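Local structure of phosphodiesterase (Trypanosoma brucei brucei, 5H2Q) at residues 69-74 against 121-126. The protein belongs to the 3'5'-cyclic nucleotide phosphodiesterase family, with an all-helical fold that binds a zinc and a magnesium ion. Numbering follows the deposited sequence.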
# COMPACT_ATOMS: atom_id res chain seq x y z
N GLU A 69 -4.72 20.42 10.11
CA GLU A 69 -4.90 21.00 8.78
C GLU A 69 -3.86 20.51 7.78
O GLU A 69 -4.21 20.29 6.61
CB GLU A 69 -4.94 22.55 8.83
CG GLU A 69 -6.24 23.05 9.46
CD GLU A 69 -6.41 24.56 9.54
OE1 GLU A 69 -6.79 25.06 10.63
OE2 GLU A 69 -6.22 25.24 8.51
N VAL A 70 -2.60 20.33 8.24
CA VAL A 70 -1.52 19.87 7.34
C VAL A 70 -1.81 18.41 6.96
O VAL A 70 -1.72 18.05 5.78
CB VAL A 70 -0.10 20.08 7.93
CG1 VAL A 70 0.96 19.29 7.15
CG2 VAL A 70 0.26 21.58 7.91
N LEU A 71 -2.21 17.60 7.93
CA LEU A 71 -2.53 16.19 7.66
C LEU A 71 -3.68 16.12 6.64
O LEU A 71 -3.59 15.37 5.66
CB LEU A 71 -2.88 15.46 8.96
CG LEU A 71 -3.34 13.99 8.79
CD1 LEU A 71 -2.19 13.10 8.30
CD2 LEU A 71 -3.94 13.44 10.10
N LEU A 72 -4.72 16.94 6.82
CA LEU A 72 -5.83 16.92 5.87
C LEU A 72 -5.40 17.39 4.49
O LEU A 72 -5.72 16.72 3.52
CB LEU A 72 -7.06 17.68 6.39
CG LEU A 72 -8.32 17.51 5.49
CD1 LEU A 72 -8.74 16.02 5.34
CD2 LEU A 72 -9.45 18.34 5.98
N ASN A 73 -4.64 18.50 4.40
CA ASN A 73 -4.13 19.01 3.12
C ASN A 73 -3.31 17.94 2.42
O ASN A 73 -3.48 17.70 1.22
CB ASN A 73 -3.26 20.22 3.34
CG ASN A 73 -4.05 21.47 3.58
OD1 ASN A 73 -5.23 21.55 3.26
ND2 ASN A 73 -3.37 22.51 4.08
N PHE A 74 -2.47 17.24 3.19
CA PHE A 74 -1.66 16.18 2.62
C PHE A 74 -2.54 15.05 2.05
O PHE A 74 -2.29 14.62 0.94
CB PHE A 74 -0.67 15.66 3.68
CG PHE A 74 0.01 14.38 3.28
CD1 PHE A 74 1.13 14.39 2.45
CD2 PHE A 74 -0.47 13.14 3.72
CE1 PHE A 74 1.73 13.20 2.06
CE2 PHE A 74 0.15 11.95 3.36
CZ PHE A 74 1.27 11.99 2.56
N LEU A 121 5.55 5.10 8.25
CA LEU A 121 4.95 3.99 7.48
C LEU A 121 3.50 4.27 7.05
O LEU A 121 3.12 4.03 5.90
CB LEU A 121 4.91 2.74 8.36
CG LEU A 121 5.84 1.59 8.12
CD1 LEU A 121 5.25 0.36 8.79
CD2 LEU A 121 6.02 1.28 6.62
N LEU A 122 2.69 4.82 7.98
CA LEU A 122 1.28 5.11 7.68
C LEU A 122 1.16 6.20 6.62
O LEU A 122 0.35 6.08 5.70
CB LEU A 122 0.54 5.47 8.96
CG LEU A 122 0.49 4.32 9.99
CD1 LEU A 122 -0.06 4.80 11.30
CD2 LEU A 122 -0.35 3.13 9.46
N ILE A 123 2.04 7.21 6.71
CA ILE A 123 2.11 8.27 5.69
C ILE A 123 2.52 7.66 4.36
O ILE A 123 1.90 7.93 3.34
CB ILE A 123 3.09 9.38 6.14
CG1 ILE A 123 2.51 10.23 7.33
CG2 ILE A 123 3.50 10.24 4.93
CD1 ILE A 123 1.08 10.86 7.09
N THR A 124 3.58 6.81 4.36
CA THR A 124 4.10 6.16 3.15
C THR A 124 3.05 5.32 2.43
O THR A 124 2.99 5.34 1.19
CB THR A 124 5.36 5.35 3.49
OG1 THR A 124 6.34 6.25 4.04
CG2 THR A 124 5.96 4.69 2.26
N ALA A 125 2.18 4.65 3.19
CA ALA A 125 1.11 3.85 2.59
C ALA A 125 0.27 4.74 1.67
O ALA A 125 -0.13 4.28 0.61
CB ALA A 125 0.23 3.25 3.67
N LEU A 126 0.05 6.02 2.04
CA LEU A 126 -0.78 6.91 1.22
C LEU A 126 -0.11 7.42 -0.05
O LEU A 126 -0.82 7.83 -0.97
CB LEU A 126 -1.31 8.08 2.06
CG LEU A 126 -2.18 7.70 3.26
CD1 LEU A 126 -2.52 8.95 4.11
CD2 LEU A 126 -3.49 7.00 2.80
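F74 meets I123 at the far corner of its ring. Ring atom CZ of F74 lies 3.7 Å from CG2 of I123, and CE2 of F74 is 4.0 Å from CD1 of I123. Both branches of the isoleucine therefore touch the same part of the ring, and the two side chains cross at a slant. L126 reaches the ring at its edge, near the ring plane, with its CD1 4.1 Å from CE2 of F74. L71 adds a methyl contact: its CD1 is 4.1 Å from CD1 of I123. That isoleucine methyl thus touches both L71 and F74.

The contact joins helices 68-80 and 115-127 in the all-helical fold of a cyclic nucleotide phosphodiesterase. The local axes run 30° from parallel and come no closer than 12.5 Å. At this distance apolar side chains make the contact, and no hydrogen bond crosses it. The CB of F74 already points toward the other helix, and with CG anti to the backbone N (chi1 168°) the ring extends to I123 and L126.

Further out, V179 touches both F74 and I123. L71 also packs on Y52, L55 and L56 of helix 43-58. The backbone O of L126 is hydrogen-bonded to Y82 OH. A125 O is hydrogen-bonded to ND1 of H128, one of the zinc ligands.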